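Local coordinates for murein peptide amidase A (Escherichia coli O157:H7, PDB 5HXD), which probably cleaves the gamma-D-glutamyl-diaminopimelic acid amide bond of murein tripeptide as a zinc-dependent peptidase of the M14 family, in muropeptide degradation, at residues A[161-166]-A[174-179]; A[42-47]-A[229-234]; A[80-85]-A[90-95]. All blocks are in the same frame, centred on the assembly; numbering follows the deposited sequence.

Contact 1 (A[161-166]-A[174-179]); sequences ACIEDP and WLAQAF
Ile163 and Leu175 cross at about a right angle where the first strand and the helix of a beta-alpha-beta unit meet, formed by strand 162-164, helix 170-178 and the parallel strand 183-184. Of 161-166, Ile163 alone touches 174-179, and it does so with all its outer carbons. Its CG1 stands beside the backbone N (chi1 -54°), which turns this branch toward the turn of helix at Ala176, while CG2 is directed at Leu175. Leu175 answers with the root of its side chain: Ile163 CG2 lies 3.8 Å from Leu175 CB, and Ile163 CD1 packs against the same CB at 3.9 Å. Both branches of the isoleucine thus bear on one methylene from the same side. The backbones come nearest at Ile163 and Ala176, whose CA atoms are 5.9 Å apart. Farther out, Leu175 also rests on Ile207 and on Leu230 of helix 224-230, while Ile163 reaches Ala209 and Leu183, so the contact belongs to the apolar layer between sheet and helices. At Ala176 the isoleucine meets backbone more than methyl: Ile163 CG1 is 3.8 Å from Ala176 CA but 4.3 Å from Ala176 CB.

Contact 2 (A[42-47]-A[229-234]); sequences GLILAG and NLLRWH
Ile44 leads this contact from the strand with its CD1 methyl, meeting Leu230 and Leu231 where helix 224-230 gives way to a turn. The strand belongs to the central mixed sheet of the M14 peptidase fold, and the two leucines pack on one face of it. The tight part is apolar and buried. Ile44 CD1 lies 3.8 Å from Leu231 CD2, the two side chains crossing at about a right angle, and 4.2 Å from Leu230 CG; Ile44 CG2 comes near Leu230 CD2 at 4.4 Å. The leucines arrive by different routes: Leu230 CG extends opposite its backbone N (chi1 179°), whereas Leu231 CG is swung beside its own (chi1 -58°), bringing CD2 up to the isoleucine. Phe156 touches both Ile44 and Leu230, and Leu59 of helix 53-65 also packs on Ile44. Beyond, a type I turn from Leu230 to Trp233 carries the chain to a looser, more exposed side. There Arg232 points away from the strand and makes weak bonds through NE and NH2 to Asn229 OD1. His73 ties the segments together indirectly, hydrogen-bonding Gly42 N through ND1 and Trp233 O through NE2. Between the segments themselves, attachment therefore rests on apolar burial, with polar links supplied from the side.

Contact 3 (A[80-85]-A[90-95]); sequences NPDGCQ and ANANGV
The amides of Asn80 and Asn91 are turned 68° from one another, and the two side chains cross at about a right angle. Gly83 lies over one face of the Asn80 amide, and Asn91 CB is displaced toward the other, 3.6 Å from Asn80 OD1. At the nitrogen edge of the amide, Asn80 ND2 gives a nearly straight but weak bond to Ala90 O at 3.2 Å, and a second weak one to Thr48 O. Its OD1 accepts from Gly83 N at 2.9 Å, again weakly and from well above the amide plane. Asn80 is thus the N-cap of helix 81-85, with CG extended opposite its backbone N (chi1 -179°) so that one amide serves both the helix start and the facing loop. That loop, a type I turn from Asn91 to Gly94, is shaped by an Asx turn in which Asn91 OD1 receives Asn93 N at 2.9 Å, the donor 58° out of the carbonyl plane, and a weaker bond from Val95 N; Asn91 ND2 is held by Glu135 and Glu137. Asp82, whose carboxylate also binds Leu25 N and Ser23 OG, reaches across through a water, which donates to Asp82 OD2 at 2.9 Å and accepts from Ala92 N at 2.7 Å.

In the fold
Contacts 1 and 2 adjoin, their centres 13 Å apart, and reach the same central sheet: Leu175 CD2 packs on Leu230 CD2 at 3.8 Å. Beside this apolar pair, Trp174 and Trp233 meet edge-to-face, with Trp174 CG 3.4 Å from Trp233 NE1. Contact 3 lies across the chain's centre, about 26 Å from contact 1 and 23 Å from contact 2 between centres, yet Gly47 O and Asn80 N at 3.1 Å probably form a hydrogen bond that joins it to 42-47. Contacts 1 and 3 both approach the metal site. The side chain of Ile163 is about 13 Å from the zinc and 7 Å from that of Glu210, the predicted proton donor/acceptor; the side chain of Asn80 is about 11 Å from the zinc and about 6 Å from that of His49, a predicted zinc ligand.

Contact 1 (A[161-166]-A[174-179])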
loop_
_atom_site.group_PDB
_atom_site.type_symbol
_atom_site.label_atom_id
_atom_site.label_comp_id
_atom_site.label_asym_id
_atom_site.label_seq_id
_atom_site.Cartn_x
_atom_site.Cartn_y
_atom_site.Cartn_z
ATOM N N ALA A 161 -8.955 15.379 2.181
ATOM C CA ALA A 161 -10.187 15.366 2.975
ATOM C C ALA A 161 -11.370 16.106 2.327
ATOM O O ALA A 161 -11.974 16.991 2.945
ATOM C CB ALA A 161 -9.912 15.940 4.367
ATOM N N CYS A 162 -11.719 15.717 1.106
ATOM C CA CYS A 162 -12.815 16.369 0.407
ATOM C C CYS A 162 -13.226 15.622 -0.859
ATOM O O CYS A 162 -12.483 14.773 -1.357
ATOM C CB CYS A 162 -12.423 17.797 0.045
ATOM S SG CYS A 162 -11.048 17.840 -1.106
ATOM N N ILE A 163 -14.411 15.963 -1.370
ATOM C CA ILE A 163 -14.945 15.420 -2.612
ATOM C C ILE A 163 -14.864 16.467 -3.720
ATOM O O ILE A 163 -15.548 17.490 -3.650
ATOM C CB ILE A 163 -16.411 14.981 -2.458
ATOM C CG1 ILE A 163 -16.569 14.002 -1.297
ATOM C CG2 ILE A 163 -16.927 14.368 -3.761
ATOM C CD1 ILE A 163 -15.820 12.728 -1.482
ATOM N N GLU A 164 -14.041 16.224 -4.739
ATOM C CA GLU A 164 -13.879 17.197 -5.818
ATOM C C GLU A 164 -14.736 16.864 -7.024
ATOM O O GLU A 164 -14.314 16.098 -7.883
ATOM C CB GLU A 164 -12.433 17.271 -6.262
ATOM C CG GLU A 164 -11.477 17.610 -5.166
ATOM C CD GLU A 164 -10.055 17.422 -5.593
ATOM O OE1 GLU A 164 -9.666 18.010 -6.630
ATOM O OE2 GLU A 164 -9.334 16.683 -4.894
ATOM N N ASP A 165 -15.933 17.440 -7.090
ATOM C CA ASP A 165 -16.815 17.211 -8.223
ATOM C C ASP A 165 -16.923 18.465 -9.069
ATOM O O ASP A 165 -17.628 19.405 -8.698
ATOM C CB ASP A 165 -18.204 16.775 -7.757
ATOM C CG ASP A 165 -19.047 16.229 -8.888
ATOM O OD1 ASP A 165 -18.735 16.533 -10.056
ATOM O OD2 ASP A 165 -20.020 15.490 -8.621
ATOM N N PRO A 166 -16.238 18.462 -10.224
ATOM C CA PRO A 166 -16.206 19.566 -11.205
ATOM C C PRO A 166 -17.578 19.879 -11.795
ATOM O O PRO A 166 -17.766 20.947 -12.379
ATOM C CB PRO A 166 -15.254 19.051 -12.297
ATOM C CG PRO A 166 -15.277 17.551 -12.152
ATOM C CD PRO A 166 -15.495 17.273 -10.687
ATOM N N TRP A 174 -23.909 13.093 -2.925
ATOM C CA TRP A 174 -24.017 11.836 -2.210
ATOM C C TRP A 174 -22.701 11.526 -1.518
ATOM O O TRP A 174 -22.676 11.211 -0.326
ATOM C CB TRP A 174 -24.384 10.685 -3.141
ATOM C CG TRP A 174 -24.555 9.418 -2.370
ATOM C CD1 TRP A 174 -25.694 8.978 -1.773
ATOM C CD2 TRP A 174 -23.545 8.440 -2.078
ATOM N NE1 TRP A 174 -25.464 7.785 -1.132
ATOM C CE2 TRP A 174 -24.152 7.433 -1.303
ATOM C CE3 TRP A 174 -22.188 8.319 -2.394
ATOM C CZ2 TRP A 174 -23.449 6.315 -0.840
ATOM C CZ3 TRP A 174 -21.487 7.204 -1.929
ATOM C CH2 TRP A 174 -22.121 6.218 -1.165
ATOM N N LEU A 175 -21.610 11.608 -2.276
ATOM C CA LEU A 175 -20.282 11.274 -1.763
ATOM C C LEU A 175 -19.939 12.162 -0.584
ATOM O O LEU A 175 -19.399 11.695 0.423
ATOM C CB LEU A 175 -19.218 11.416 -2.865
ATOM C CG LEU A 175 -19.183 10.334 -3.954
ATOM C CD1 LEU A 175 -18.363 10.775 -5.152
ATOM C CD2 LEU A 175 -18.663 9.016 -3.400
ATOM N N ALA A 176 -20.264 13.447 -0.709
ATOM C CA ALA A 176 -19.927 14.416 0.328
ATOM C C ALA A 176 -20.617 14.050 1.622
ATOM O O ALA A 176 -20.011 14.076 2.698
ATOM C CB ALA A 176 -20.304 15.818 -0.098
ATOM N N GLN A 177 -21.883 13.670 1.503
ATOM C CA GLN A 177 -22.692 13.342 2.662
ATOM C C GLN A 177 -22.310 11.977 3.231
ATOM O O GLN A 177 -22.057 11.853 4.429
ATOM C CB GLN A 177 -24.180 13.391 2.296
ATOM C CG GLN A 177 -24.976 14.422 3.101
ATOM C CD GLN A 177 -26.238 14.910 2.388
ATOM O OE1 GLN A 177 -26.526 14.511 1.257
ATOM N NE2 GLN A 177 -26.995 15.784 3.054
ATOM N N ALA A 178 -22.247 10.968 2.363
ATOM C CA ALA A 178 -21.905 9.597 2.765
ATOM C C ALA A 178 -20.534 9.450 3.417
ATOM O O ALA A 178 -20.358 8.588 4.278
ATOM C CB ALA A 178 -21.992 8.663 1.566
ATOM N N PHE A 179 -19.553 10.259 3.019
ATOM C CA PHE A 179 -18.198 10.109 3.588
ATOM C C PHE A 179 -17.855 11.215 4.596
ATOM O O PHE A 179 -16.743 11.259 5.128
ATOM C CB PHE A 179 -17.128 10.096 2.478
ATOM C CG PHE A 179 -17.008 8.783 1.736
ATOM C CD1 PHE A 179 -16.184 7.777 2.205
ATOM C CD2 PHE A 179 -17.693 8.573 0.547
ATOM C CE1 PHE A 179 -16.059 6.576 1.515
ATOM C CE2 PHE A 179 -17.573 7.379 -0.144
ATOM C CZ PHE A 179 -16.756 6.380 0.343
#

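Contact 2 (A[42-47]-A[229-234])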
loop_
_atom_site.group_PDB
_atom_site.type_symbol
_atom_site.label_atom_id
_atom_site.label_comp_id
_atom_site.label_asym_id
_atom_site.label_seq_id
_atom_site.Cartn_x
_atom_site.Cartn_y
_atom_site.Cartn_z
ATOM N N GLY A 42 -20.584 2.616 -13.564
ATOM C CA GLY A 42 -19.499 3.566 -13.479
ATOM C C GLY A 42 -18.217 2.876 -13.061
ATOM O O GLY A 42 -18.157 1.647 -13.011
ATOM N N LEU A 43 -17.192 3.659 -12.753
ATOM C CA LEU A 43 -15.883 3.084 -12.438
ATOM C C LEU A 43 -15.379 3.603 -11.101
ATOM O O LEU A 43 -15.411 4.820 -10.849
ATOM C CB LEU A 43 -14.885 3.403 -13.559
ATOM C CG LEU A 43 -13.442 2.893 -13.488
ATOM C CD1 LEU A 43 -13.382 1.416 -13.131
ATOM C CD2 LEU A 43 -12.770 3.157 -14.823
ATOM N N ILE A 44 -14.927 2.695 -10.236
ATOM C CA ILE A 44 -14.337 3.118 -8.965
ATOM C C ILE A 44 -12.858 2.731 -8.905
ATOM O O ILE A 44 -12.469 1.581 -9.108
ATOM C CB ILE A 44 -15.109 2.544 -7.757
ATOM C CG1 ILE A 44 -16.602 2.860 -7.899
ATOM C CG2 ILE A 44 -14.590 3.149 -6.454
ATOM C CD1 ILE A 44 -17.513 1.876 -7.196
ATOM N N LEU A 45 -12.038 3.727 -8.619
ATOM C CA LEU A 45 -10.610 3.667 -8.871
ATOM C C LEU A 45 -9.870 3.929 -7.585
ATOM O O LEU A 45 -10.366 4.682 -6.735
ATOM C CB LEU A 45 -10.227 4.729 -9.908
ATOM C CG LEU A 45 -9.444 4.464 -11.185
ATOM C CD1 LEU A 45 -10.040 3.337 -11.985
ATOM C CD2 LEU A 45 -9.444 5.731 -11.994
ATOM N N ALA A 46 -8.677 3.348 -7.449
ATOM C CA ALA A 46 -7.828 3.658 -6.313
ATOM C C ALA A 46 -6.352 3.391 -6.586
ATOM O O ALA A 46 -5.987 2.789 -7.596
ATOM C CB ALA A 46 -8.278 2.881 -5.108
ATOM N N GLY A 47 -5.505 3.856 -5.671
ATOM C CA GLY A 47 -4.081 3.616 -5.765
ATOM C C GLY A 47 -3.367 4.199 -6.970
ATOM O O GLY A 47 -2.329 3.675 -7.387
ATOM N N ASN A 229 -21.695 1.214 0.016
ATOM C CA ASN A 229 -22.922 1.754 -0.573
ATOM C C ASN A 229 -22.632 2.380 -1.931
ATOM O O ASN A 229 -23.501 2.399 -2.811
ATOM C CB ASN A 229 -23.594 2.778 0.353
ATOM C CG ASN A 229 -24.156 2.147 1.613
ATOM O OD1 ASN A 229 -24.501 0.966 1.631
ATOM N ND2 ASN A 229 -24.245 2.932 2.676
ATOM N N LEU A 230 -21.399 2.865 -2.097
ATOM C CA LEU A 230 -20.934 3.430 -3.364
ATOM C C LEU A 230 -20.843 2.373 -4.463
ATOM O O LEU A 230 -21.095 2.661 -5.638
ATOM C CB LEU A 230 -19.571 4.102 -3.186
ATOM C CG LEU A 230 -18.989 4.702 -4.469
ATOM C CD1 LEU A 230 -19.994 5.662 -5.112
ATOM C CD2 LEU A 230 -17.664 5.398 -4.197
ATOM N N LEU A 231 -20.488 1.148 -4.080
ATOM C CA LEU A 231 -20.433 0.037 -5.038
ATOM C C LEU A 231 -21.821 -0.295 -5.611
ATOM O O LEU A 231 -21.919 -0.928 -6.657
ATOM C CB LEU A 231 -19.818 -1.211 -4.389
ATOM C CG LEU A 231 -18.393 -1.059 -3.820
ATOM C CD1 LEU A 231 -18.076 -2.114 -2.777
ATOM C CD2 LEU A 231 -17.350 -1.102 -4.911
ATOM N N ARG A 232 -22.881 0.140 -4.931
ATOM C CA ARG A 232 -24.254 -0.144 -5.364
ATOM C C ARG A 232 -25.084 1.124 -5.576
ATOM O O ARG A 232 -26.304 1.081 -5.491
ATOM C CB ARG A 232 -24.959 -1.040 -4.335
ATOM C CG ARG A 232 -25.009 -0.435 -2.929
ATOM C CD ARG A 232 -25.896 -1.231 -1.972
ATOM N NE ARG A 232 -26.137 -0.505 -0.722
ATOM C CZ ARG A 232 -26.932 -0.938 0.255
ATOM N NH1 ARG A 232 -27.555 -2.099 0.126
ATOM N NH2 ARG A 232 -27.099 -0.217 1.362
ATOM N N TRP A 233 -24.421 2.245 -5.839
ATOM C CA TRP A 233 -25.083 3.541 -5.889
ATOM C C TRP A 233 -25.889 3.732 -7.163
ATOM O O TRP A 233 -25.412 3.434 -8.253
ATOM C CB TRP A 233 -24.062 4.671 -5.766
ATOM C CG TRP A 233 -24.652 6.080 -5.877
ATOM C CD1 TRP A 233 -25.039 6.883 -4.844
ATOM C CD2 TRP A 233 -24.903 6.842 -7.077
ATOM N NE1 TRP A 233 -25.517 8.086 -5.318
ATOM C CE2 TRP A 233 -25.439 8.087 -6.702
ATOM C CE3 TRP A 233 -24.732 6.587 -8.453
ATOM C CZ2 TRP A 233 -25.802 9.078 -7.611
ATOM C CZ3 TRP A 233 -25.087 7.572 -9.367
ATOM C CH2 TRP A 233 -25.613 8.801 -8.942
ATOM N N HIS A 234 -27.111 4.240 -7.017
ATOM C CA HIS A 234 -27.920 4.662 -8.162
ATOM C C HIS A 234 -28.567 6.006 -7.840
ATOM O O HIS A 234 -28.700 6.360 -6.662
ATOM C CB HIS A 234 -28.983 3.608 -8.533
ATOM C CG HIS A 234 -29.891 3.235 -7.415
ATOM N ND1 HIS A 234 -29.794 2.018 -6.736
ATOM C CD2 HIS A 234 -30.934 3.871 -6.834
ATOM C CE1 HIS A 234 -30.713 1.949 -5.816
ATOM N NE2 HIS A 234 -31.432 3.074 -5.844
#

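Contact 3 (A[80-85]-A[90-95])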
loop_
_atom_site.group_PDB
_atom_site.type_symbol
_atom_site.label_atom_id
_atom_site.label_comp_id
_atom_site.label_asym_id
_atom_site.label_seq_id
_atom_site.Cartn_x
_atom_site.Cartn_y
_atom_site.Cartn_z
ATOM N N ASN A 80 -1.547 1.739 -9.704
ATOM C CA ASN A 80 -0.083 1.787 -9.684
ATOM C C ASN A 80 0.531 0.746 -8.756
ATOM O O ASN A 80 1.113 1.098 -7.754
ATOM C CB ASN A 80 0.337 3.197 -9.262
ATOM C CG ASN A 80 1.835 3.408 -9.230
ATOM O OD1 ASN A 80 2.608 2.607 -9.752
ATOM N ND2 ASN A 80 2.251 4.518 -8.632
ATOM N N PRO A 81 0.409 -0.547 -9.087
ATOM C CA PRO A 81 0.840 -1.596 -8.149
ATOM C C PRO A 81 2.346 -1.641 -7.848
ATOM O O PRO A 81 2.737 -2.268 -6.847
ATOM C CB PRO A 81 0.394 -2.891 -8.842
ATOM C CG PRO A 81 0.153 -2.539 -10.247
ATOM C CD PRO A 81 -0.215 -1.101 -10.296
ATOM N N ASP A 82 3.170 -1.010 -8.689
ATOM C CA ASP A 82 4.607 -0.852 -8.397
ATOM C C ASP A 82 4.813 0.285 -7.391
ATOM O O ASP A 82 5.715 0.235 -6.565
ATOM C CB ASP A 82 5.431 -0.558 -9.666
ATOM C CG ASP A 82 5.473 -1.720 -10.637
ATOM O OD1 ASP A 82 5.125 -2.861 -10.263
ATOM O OD2 ASP A 82 5.872 -1.481 -11.792
ATOM N N GLY A 83 3.982 1.321 -7.507
ATOM C CA GLY A 83 3.927 2.397 -6.535
ATOM C C GLY A 83 3.616 1.874 -5.141
ATOM O O GLY A 83 4.446 2.056 -4.236
ATOM N N CYS A 84 2.449 1.225 -4.972
ATOM C CA CYS A 84 2.001 0.698 -3.674
ATOM C C CYS A 84 3.105 -0.174 -2.996
ATOM O O CYS A 84 3.356 -0.041 -1.792
ATOM C CB CYS A 84 0.696 -0.141 -3.784
ATOM S SG CYS A 84 -0.467 0.118 -5.168
ATOM N N GLN A 85 3.741 -1.062 -3.764
ATOM C CA GLN A 85 4.751 -1.986 -3.224
ATOM C C GLN A 85 6.003 -1.244 -2.750
ATOM O O GLN A 85 6.637 -1.642 -1.772
ATOM C CB GLN A 85 5.117 -3.063 -4.266
ATOM C CG GLN A 85 6.579 -3.197 -4.499
ATOM C CD GLN A 85 7.002 -4.527 -5.063
ATOM O OE1 GLN A 85 6.483 -4.997 -6.058
ATOM N NE2 GLN A 85 7.972 -5.147 -4.407
ATOM N N ALA A 90 4.928 7.940 -7.032
ATOM C CA ALA A 90 5.149 7.728 -8.460
ATOM C C ALA A 90 5.222 6.251 -8.825
ATOM O O ALA A 90 5.255 5.397 -7.933
ATOM C CB ALA A 90 6.427 8.404 -8.869
ATOM N N ASN A 91 5.249 5.940 -10.132
ATOM C CA ASN A 91 5.521 4.560 -10.579
ATOM C C ASN A 91 7.036 4.284 -10.609
ATOM O O ASN A 91 7.834 5.084 -10.117
ATOM C CB ASN A 91 4.867 4.253 -11.941
ATOM C CG ASN A 91 5.580 4.901 -13.145
ATOM O OD1 ASN A 91 6.556 5.633 -13.006
ATOM N ND2 ASN A 91 5.072 4.617 -14.343
ATOM N N ALA A 92 7.427 3.152 -11.179
ATOM C CA ALA A 92 8.799 2.689 -11.056
ATOM C C ALA A 92 9.778 3.562 -11.857
ATOM O O ALA A 92 10.991 3.376 -11.766
ATOM C CB ALA A 92 8.888 1.233 -11.486
ATOM N N ASN A 93 9.240 4.510 -12.627
ATOM C CA ASN A 93 10.032 5.448 -13.434
ATOM C C ASN A 93 10.197 6.840 -12.819
ATOM O O ASN A 93 10.689 7.760 -13.474
ATOM C CB ASN A 93 9.393 5.640 -14.810
ATOM C CG ASN A 93 9.800 4.584 -15.809
ATOM O OD1 ASN A 93 10.856 3.965 -15.686
ATOM N ND2 ASN A 93 8.961 4.376 -16.820
ATOM N N GLY A 94 9.748 7.021 -11.586
ATOM C CA GLY A 94 9.735 8.356 -11.004
ATOM C C GLY A 94 8.739 9.297 -11.673
ATOM O O GLY A 94 8.804 10.515 -11.499
ATOM N N VAL A 95 7.814 8.728 -12.440
ATOM C CA VAL A 95 6.742 9.487 -13.075
ATOM C C VAL A 95 5.524 9.613 -12.156
ATOM O O VAL A 95 5.096 8.632 -11.543
ATOM C CB VAL A 95 6.311 8.832 -14.404
ATOM C CG1 VAL A 95 5.135 9.573 -15.014
ATOM C CG2 VAL A 95 7.488 8.786 -15.383
HETATM O O HOH W 1 5.851 1.333 -12.351
#